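Local coordinates for serine protease (Arthrobacter nicotinovorans, PDB 3WY8), which probably cleaves peptide bonds as a trypsin-like serine endopeptidase, the deposited chain being the protease part of a longer, signal-bearing protein with keratinolytic activity, at residues S26-T31 / P174-N179; T149-N154 / T199-Y204. All coordinates share one frame; numbering follows the deposited sequence.

Interaction 1 (S26-T31 / P174-N179)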
ATOM      1  N   SER A  26      -1.323   5.127   2.039  1.00 16.16           N
ATOM      2  CA  SER A  26      -0.450   5.239   0.883  1.00 16.09           C
ATOM      3  C   SER A  26      -0.726   4.053  -0.035  1.00 15.95           C
ATOM      4  O   SER A  26      -1.284   3.041   0.400  1.00 15.74           O
ATOM      5  CB  SER A  26       1.014   5.247   1.329  1.00 16.36           C
ATOM      6  OG  SER A  26       1.226   6.265   2.290  1.00 16.15           O
ATOM      7  N   GLY A  27      -0.353   4.180  -1.302  1.00 15.72           N
ATOM      8  CA  GLY A  27      -0.618   3.131  -2.274  1.00 15.61           C
ATOM      9  C   GLY A  27       0.281   3.221  -3.487  1.00 15.61           C
ATOM     10  O   GLY A  27       1.138   4.107  -3.581  1.00 14.97           O
ATOM     11  N   ASN A  28       0.073   2.300  -4.423  1.00 15.50           N
ATOM     12  CA  ASN A  28       0.946   2.196  -5.583  1.00 15.52           C
ATOM     13  C   ASN A  28       0.200   1.692  -6.803  1.00 15.53           C
ATOM     14  O   ASN A  28      -0.573   0.734  -6.711  1.00 15.41           O
ATOM     15  CB  ASN A  28       2.106   1.249  -5.258  1.00 15.35           C
ATOM     16  CG  ASN A  28       3.203   1.290  -6.293  1.00 15.92           C
ATOM     17  OD1 ASN A  28       3.653   2.362  -6.700  1.00 16.92           O
ATOM     18  ND2 ASN A  28       3.661   0.118  -6.706  1.00 16.34           N
ATOM     19  N   SER A  29       0.429   2.343  -7.945  1.00 15.90           N
ATOM     20  CA  SER A  29      -0.093   1.864  -9.218  1.00 16.46           C
ATOM     21  C   SER A  29       0.653   0.585  -9.608  1.00 16.60           C
ATOM     22  O   SER A  29       1.878   0.593  -9.758  1.00 16.49           O
ATOM     23  CB  SER A  29       0.054   2.934 -10.304  1.00 16.67           C
ATOM     24  OG  SER A  29      -0.375   2.442 -11.568  1.00 16.97           O
ATOM     25  N   VAL A  30      -0.087  -0.514  -9.741  1.00 17.03           N
ATOM     26  CA  VAL A  30       0.521  -1.809 -10.077  1.00 17.20           C
ATOM     27  C   VAL A  30       0.044  -2.297 -11.436  1.00 17.65           C
ATOM     28  O   VAL A  30      -1.091  -2.032 -11.840  1.00 17.57           O
ATOM     29  CB  VAL A  30       0.284  -2.896  -8.992  1.00 16.87           C
ATOM     30  CG1 VAL A  30       1.045  -2.547  -7.713  1.00 17.07           C
ATOM     31  CG2 VAL A  30      -1.208  -3.099  -8.697  1.00 16.98           C
ATOM     32  N   THR A  31       0.924  -3.000 -12.142  1.00 18.19           N
ATOM     33  CA  THR A  31       0.609  -3.468 -13.487  1.00 18.79           C
ATOM     34  C   THR A  31      -0.607  -4.386 -13.435  1.00 18.92           C
ATOM     35  O   THR A  31      -0.719  -5.225 -12.550  1.00 19.12           O
ATOM     36  CB  THR A  31       1.808  -4.180 -14.131  1.00 18.90           C
ATOM     37  OG1 THR A  31       2.961  -3.326 -14.053  1.00 21.25           O
ATOM     38  CG2 THR A  31       1.524  -4.498 -15.587  1.00 17.89           C
ATOM     39  N   PRO A 174       4.071   0.893  -0.760  1.00 15.26           N
ATOM     40  CA  PRO A 174       4.662  -0.297  -1.374  1.00 15.30           C
ATOM     41  C   PRO A 174       6.035  -0.703  -0.829  1.00 15.40           C
ATOM     42  O   PRO A 174       6.867   0.155  -0.533  1.00 15.37           O
ATOM     43  CB  PRO A 174       4.772   0.097  -2.847  1.00 15.24           C
ATOM     44  CG  PRO A 174       4.940   1.597  -2.822  1.00 15.64           C
ATOM     45  CD  PRO A 174       4.088   2.059  -1.667  1.00 15.48           C
ATOM     46  N   TRP A 175       6.245  -2.013  -0.712  1.00 15.49           N
ATOM     47  CA  TRP A 175       7.568  -2.589  -0.492  1.00 15.45           C
ATOM     48  C   TRP A 175       8.088  -3.076  -1.833  1.00 15.74           C
ATOM     49  O   TRP A 175       7.466  -3.938  -2.462  1.00 15.60           O
ATOM     50  CB  TRP A 175       7.482  -3.805   0.436  1.00 15.39           C
ATOM     51  CG  TRP A 175       7.277  -3.516   1.885  1.00 15.14           C
ATOM     52  CD1 TRP A 175       6.551  -2.499   2.434  1.00 15.68           C
ATOM     53  CD2 TRP A 175       7.773  -4.292   2.981  1.00 15.50           C
ATOM     54  NE1 TRP A 175       6.581  -2.581   3.806  1.00 15.83           N
ATOM     55  CE2 TRP A 175       7.324  -3.674   4.168  1.00 15.99           C
ATOM     56  CE3 TRP A 175       8.558  -5.449   3.074  1.00 15.20           C
ATOM     57  CZ2 TRP A 175       7.642  -4.169   5.438  1.00 16.24           C
ATOM     58  CZ3 TRP A 175       8.874  -5.946   4.336  1.00 14.83           C
ATOM     59  CH2 TRP A 175       8.413  -5.307   5.501  1.00 16.15           C
ATOM     60  N   PHE A 176       9.227  -2.542  -2.264  1.00 15.67           N
ATOM     61  CA  PHE A 176       9.866  -3.024  -3.489  1.00 16.08           C
ATOM     62  C   PHE A 176      11.049  -3.901  -3.140  1.00 16.42           C
ATOM     63  O   PHE A 176      11.858  -3.537  -2.285  1.00 16.80           O
ATOM     64  CB  PHE A 176      10.335  -1.857  -4.365  1.00 16.10           C
ATOM     65  CG  PHE A 176       9.225  -0.942  -4.797  1.00 15.67           C
ATOM     66  CD1 PHE A 176       8.385  -1.299  -5.843  1.00 16.19           C
ATOM     67  CD2 PHE A 176       9.021   0.274  -4.152  1.00 15.46           C
ATOM     68  CE1 PHE A 176       7.343  -0.455  -6.244  1.00 16.63           C
ATOM     69  CE2 PHE A 176       7.989   1.120  -4.544  1.00 15.53           C
ATOM     70  CZ  PHE A 176       7.148   0.759  -5.588  1.00 16.92           C
ATOM     71  N   ILE A 177      11.144  -5.066  -3.781  1.00 16.84           N
ATOM     72  CA  ILE A 177      12.332  -5.912  -3.628  1.00 17.21           C
ATOM     73  C   ILE A 177      13.528  -5.139  -4.166  1.00 17.49           C
ATOM     74  O   ILE A 177      13.480  -4.620  -5.279  1.00 17.35           O
ATOM     75  CB  ILE A 177      12.218  -7.243  -4.401  1.00 17.19           C
ATOM     76  CG1 ILE A 177      11.005  -8.047  -3.922  1.00 17.18           C
ATOM     77  CG2 ILE A 177      13.508  -8.062  -4.243  1.00 17.34           C
ATOM     78  CD1 ILE A 177      10.618  -9.201  -4.855  1.00 17.18           C
ATOM     79  N   GLY A 178      14.591  -5.058  -3.371  1.00 18.38           N
ATOM     80  CA  GLY A 178      15.792  -4.339  -3.788  1.00 19.29           C
ATOM     81  C   GLY A 178      15.900  -2.967  -3.156  1.00 20.16           C
ATOM     82  O   GLY A 178      15.478  -2.771  -2.013  1.00 20.20           O
ATOM     83  N   ASN A 179      16.456  -2.018  -3.909  1.00 20.84           N
ATOM     84  CA  ASN A 179      16.780  -0.691  -3.371  1.00 21.90           C
ATOM     85  C   ASN A 179      16.206   0.490  -4.152  1.00 21.64           C
ATOM     86  O   ASN A 179      16.672   1.625  -3.999  1.00 21.66           O
ATOM     87  CB  ASN A 179      18.304  -0.538  -3.239  1.00 22.46           C
ATOM     88  CG  ASN A 179      19.031  -0.607  -4.580  1.00 25.04           C
ATOM     89  OD1 ASN A 179      18.413  -0.710  -5.649  1.00 27.94           O
ATOM     90  ND2 ASN A 179      20.361  -0.544  -4.527  1.00 28.72           N
TER
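With CG anti to the backbone N (chi1 -169°), Asn-28 carries its amide across to Pro-174 and Phe-176, while Phe-176, its CG anti to the carbonyl carbon, sends its ring to meet that amide from the opposite direction. Pro-174 and Phe-176 divide the Asn-28 side chain between them, the proline taking its base and the phenylalanine its amide. The aliphatic base lies against the proline, CB of Asn-28 standing 3.8 Å from Pro-174 CG, and these two side chains cross at about a right angle. Farther out, the amide reaches the CZ end of the phenyl ring, Asn-28 ND2 lying 3.7 Å from Phe-176 CZ. Amide and ring planes are 87° apart, nearly perpendicular, and the approach is oblique. No hydrogen bond joins the two segments, and contact is by van der Waals packing, extended by Gly-27, whose O lies 4.1 Å from Pro-174 CD.

The polar end of Asn-28 is buried yet satisfied from elsewhere: OD1 is hydrogen-bonded to His-10 ND1, and ND2 to Gln-185 OE1 and Ser-113 OG. Partners on both amide atoms fix the rotation of the group, and with it the side that meets the proline and the phenylalanine.

The short strand segments 26-29 and 174-177 approach to 7.8 Å with 50° between their directions, so the strands run obliquely past each other without pairing. Strand 21-29 belongs to the closed six-stranded barrel, whereas 174-177 lies in the second antiparallel sheet, so the contact joins the two beta domains expected of a trypsin-like protease. Ile-11 of the adjoining barrel strand 11-18 touches Asn-28, Pro-174 and Phe-176, and Gln-185 of strand 185-188, paired with 174-177, also packs on Pro-174.

Interaction 2 (T149-N154 / T199-Y204)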
ATOM      1  N   THR A 149      12.999  -9.617   8.163  1.00 19.42           N
ATOM      2  CA  THR A 149      13.073 -10.701   9.141  1.00 20.16           C
ATOM      3  C   THR A 149      11.678 -10.988   9.686  1.00 20.43           C
ATOM      4  O   THR A 149      10.756 -10.195   9.503  1.00 20.51           O
ATOM      5  CB  THR A 149      14.038 -10.376  10.312  1.00 20.05           C
ATOM      6  OG1 THR A 149      13.657  -9.137  10.926  1.00 21.23           O
ATOM      7  CG2 THR A 149      15.485 -10.287   9.814  1.00 20.60           C
ATOM      8  N   ASN A 150      11.518 -12.129  10.345  1.00 20.61           N
ATOM      9  CA  ASN A 150      10.229 -12.496  10.916  1.00 21.08           C
ATOM     10  C   ASN A 150       9.842 -11.632  12.110  1.00 21.24           C
ATOM     11  O   ASN A 150      10.699 -10.992  12.732  1.00 21.44           O
ATOM     12  CB  ASN A 150      10.220 -13.979  11.299  1.00 21.29           C
ATOM     13  CG  ASN A 150      10.397 -14.882  10.100  1.00 22.25           C
ATOM     14  OD1 ASN A 150       9.999 -14.538   8.985  1.00 22.25           O
ATOM     15  ND2 ASN A 150      11.006 -16.044  10.316  1.00 23.44           N
ATOM     16  N   ASP A 151       8.545 -11.591  12.399  1.00 21.49           N
ATOM     17  CA  ASP A 151       8.044 -10.978  13.626  1.00 21.88           C
ATOM     18  C   ASP A 151       8.429 -11.894  14.792  1.00 21.93           C
ATOM     19  O   ASP A 151       7.948 -13.026  14.873  1.00 22.20           O
ATOM     20  CB  ASP A 151       6.519 -10.801  13.538  1.00 21.68           C
ATOM     21  CG  ASP A 151       5.938 -10.034  14.717  1.00 22.40           C
ATOM     22  OD1 ASP A 151       6.476 -10.129  15.841  1.00 21.85           O
ATOM     23  OD2 ASP A 151       4.919  -9.341  14.520  1.00 21.60           O
ATOM     24  N   PRO A 152       9.301 -11.409  15.700  1.00 22.24           N
ATOM     25  CA  PRO A 152       9.816 -12.243  16.789  1.00 22.52           C
ATOM     26  C   PRO A 152       8.772 -12.564  17.850  1.00 22.81           C
ATOM     27  O   PRO A 152       8.979 -13.471  18.658  1.00 22.96           O
ATOM     28  CB  PRO A 152      10.904 -11.364  17.424  1.00 22.37           C
ATOM     29  CG  PRO A 152      11.152 -10.256  16.469  1.00 22.80           C
ATOM     30  CD  PRO A 152       9.860 -10.048  15.756  1.00 22.43           C
ATOM     31  N   TYR A 153       7.666 -11.827  17.843  1.00 22.84           N
ATOM     32  CA  TYR A 153       6.703 -11.870  18.940  1.00 23.14           C
ATOM     33  C   TYR A 153       5.387 -12.486  18.511  1.00 23.49           C
ATOM     34  O   TYR A 153       4.873 -13.391  19.175  1.00 23.66           O
ATOM     35  CB  TYR A 153       6.487 -10.464  19.498  1.00 23.17           C
ATOM     36  CG  TYR A 153       7.780  -9.703  19.650  1.00 22.69           C
ATOM     37  CD1 TYR A 153       8.675 -10.010  20.679  1.00 22.25           C
ATOM     38  CD2 TYR A 153       8.130  -8.702  18.746  1.00 22.79           C
ATOM     39  CE1 TYR A 153       9.872  -9.329  20.811  1.00 22.41           C
ATOM     40  CE2 TYR A 153       9.328  -8.016  18.869  1.00 22.34           C
ATOM     41  CZ  TYR A 153      10.190  -8.330  19.908  1.00 21.91           C
ATOM     42  OH  TYR A 153      11.377  -7.657  20.030  1.00 22.88           O
ATOM     43  N   ASN A 154       4.859 -12.002  17.391  1.00 23.61           N
ATOM     44  CA  ASN A 154       3.635 -12.539  16.807  1.00 24.03           C
ATOM     45  C   ASN A 154       3.898 -13.139  15.413  1.00 23.97           C
ATOM     46  O   ASN A 154       3.431 -12.590  14.412  1.00 24.12           O
ATOM     47  CB  ASN A 154       2.557 -11.442  16.728  1.00 24.10           C
ATOM     48  CG  ASN A 154       2.066 -10.986  18.105  1.00 25.29           C
ATOM     49  OD1 ASN A 154       1.577 -11.786  18.897  1.00 26.35           O
ATOM     50  ND2 ASN A 154       2.172  -9.689  18.376  1.00 25.21           N
ATOM     51  N   THR A 199      10.309  -0.570  13.695  1.00 20.25           N
ATOM     52  CA  THR A 199      10.179  -1.633  12.690  1.00 19.40           C
ATOM     53  C   THR A 199       8.808  -1.540  12.017  1.00 18.70           C
ATOM     54  O   THR A 199       7.800  -1.316  12.687  1.00 18.67           O
ATOM     55  CB  THR A 199      10.352  -3.036  13.332  1.00 19.59           C
ATOM     56  OG1 THR A 199      11.628  -3.110  13.981  1.00 20.21           O
ATOM     57  CG2 THR A 199      10.269  -4.137  12.281  1.00 19.40           C
ATOM     58  N   MET A 200       8.787  -1.677  10.690  1.00 17.72           N
ATOM     59  CA  MET A 200       7.540  -1.751   9.932  1.00 17.20           C
ATOM     60  C   MET A 200       7.330  -3.181   9.445  1.00 17.02           C
ATOM     61  O   MET A 200       8.230  -3.770   8.860  1.00 16.35           O
ATOM     62  CB  MET A 200       7.587  -0.810   8.724  1.00 17.29           C
ATOM     63  CG  MET A 200       6.367  -0.904   7.811  1.00 17.20           C
ATOM     64  SD  MET A 200       4.928  -0.161   8.569  1.00 19.11           S
ATOM     65  CE  MET A 200       5.340   1.577   8.376  1.00 18.74           C
ATOM     66  N   TYR A 201       6.135  -3.717   9.679  1.00 16.96           N
ATOM     67  CA  TYR A 201       5.786  -5.055   9.213  1.00 17.27           C
ATOM     68  C   TYR A 201       4.858  -5.018   8.011  1.00 17.24           C
ATOM     69  O   TYR A 201       3.975  -4.162   7.919  1.00 17.34           O
ATOM     70  CB  TYR A 201       5.159  -5.877  10.339  1.00 17.13           C
ATOM     71  CG  TYR A 201       6.174  -6.261  11.374  1.00 17.88           C
ATOM     72  CD1 TYR A 201       6.951  -7.408  11.211  1.00 18.41           C
ATOM     73  CD2 TYR A 201       6.390  -5.463  12.495  1.00 18.43           C
ATOM     74  CE1 TYR A 201       7.915  -7.753  12.143  1.00 19.99           C
ATOM     75  CE2 TYR A 201       7.350  -5.810  13.445  1.00 19.37           C
ATOM     76  CZ  TYR A 201       8.106  -6.956  13.254  1.00 20.15           C
ATOM     77  OH  TYR A 201       9.062  -7.315  14.178  1.00 22.09           O
ATOM     78  N   GLY A 202       5.089  -5.956   7.094  1.00 17.08           N
ATOM     79  CA  GLY A 202       4.254  -6.137   5.913  1.00 17.03           C
ATOM     80  C   GLY A 202       3.932  -7.604   5.706  1.00 16.75           C
ATOM     81  O   GLY A 202       4.761  -8.472   6.011  1.00 17.27           O
ATOM     82  N   PRO A 203       2.734  -7.902   5.175  1.00 16.80           N
ATOM     83  CA  PRO A 203       2.335  -9.299   4.998  1.00 16.60           C
ATOM     84  C   PRO A 203       3.094 -10.007   3.876  1.00 16.60           C
ATOM     85  O   PRO A 203       3.572  -9.370   2.928  1.00 16.56           O
ATOM     86  CB  PRO A 203       0.854  -9.194   4.625  1.00 16.38           C
ATOM     87  CG  PRO A 203       0.735  -7.868   3.980  1.00 17.04           C
ATOM     88  CD  PRO A 203       1.672  -6.976   4.746  1.00 16.68           C
ATOM     89  N   TYR A 204       3.196 -11.326   3.998  1.00 16.64           N
ATOM     90  CA  TYR A 204       3.781 -12.139   2.951  1.00 16.65           C
ATOM     91  C   TYR A 204       2.831 -12.178   1.758  1.00 17.03           C
ATOM     92  O   TYR A 204       1.645 -12.477   1.907  1.00 17.48           O
ATOM     93  CB  TYR A 204       4.046 -13.559   3.456  1.00 16.53           C
ATOM     94  CG  TYR A 204       4.622 -14.441   2.380  1.00 16.32           C
ATOM     95  CD1 TYR A 204       5.966 -14.340   2.022  1.00 16.44           C
ATOM     96  CD2 TYR A 204       3.818 -15.356   1.697  1.00 16.21           C
ATOM     97  CE1 TYR A 204       6.501 -15.134   1.019  1.00 17.09           C
ATOM     98  CE2 TYR A 204       4.345 -16.160   0.691  1.00 16.94           C
ATOM     99  CZ  TYR A 204       5.685 -16.043   0.361  1.00 16.95           C
ATOM    100  OH  TYR A 204       6.209 -16.840  -0.629  1.00 18.44           O
TER
HETATM  101  O   HOH W   1      11.406  -7.825  12.209  1.00 29.47           O
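Asp-151 lies over one face of the Tyr-201 ring, its carboxylate stacked at 23° to the ring plane with OD2 4.1 Å above the ring centre. The side chains themselves cross at about a right angle, and Asp-151 CA and CB both stand 3.6 Å from Tyr-201 CE1. Tyr-201 projects from strand 199-202 with CG anti to the carbonyl carbon (chi1 -71°), which carries its ring out to the 151-154 turn. Beside this stack, Pro-152 brings CD to 3.3 Å from Tyr-201 OH, an oblique approach to the ring.

The carboxylate is held by both oxygens. Asp-151 OD1 accepts from Tyr-153 N and Asn-154 N, each at 2.9 Å, forming an Asx turn and the wider Asx motif. Both donors come from the same face of the carboxylate, the first on the anti side and 22° out of plane, the second well above it. OD2 is hydrogen-bonded to the hydroxyls of Tyr-193 and Tyr-191, and the Tyr-191 ring also stacks with Tyr-201.

A water connects the segments where no direct hydrogen bond does: it lies 3.1 Å from Tyr-201 OH and donates to Thr-149 OG1 and to Asn-150 O.

The buried acid thus collects two backbone N-H groups and two tyrosine hydroxyls, a polar setting that would probably favour its ionised form. Its negative charge is probably compensated by these dipoles, while the tyrosine face supplies contact surface rather than a bond, and the water links the phenol to Thr-149 and Asn-150.

The centres of interactions 1 and 2 lie 18 Å apart, and both reach the antiparallel sheet of the second beta domain. Interaction 1 is near the middle of the chain's fold, where strand 174-177 faces the barrel; interaction 2 sits farther out, at the end of strand 142-150, which strand 160-163 separates from strand 199-202 in the sheet. Trp-175 bridges them, its CZ2 lying 3.5 Å from Met-200 O. Along the chain the segments alternate: 26-31, 149-154, 174-179, then 199-204. One contact therefore joins the two beta domains and the other fastens a turn within the second. His-43, Asp-92 and Ser-171 have charge-relay geometry consistent with a catalytic triad, and Ser-171 bonds through its backbone to Ser-26.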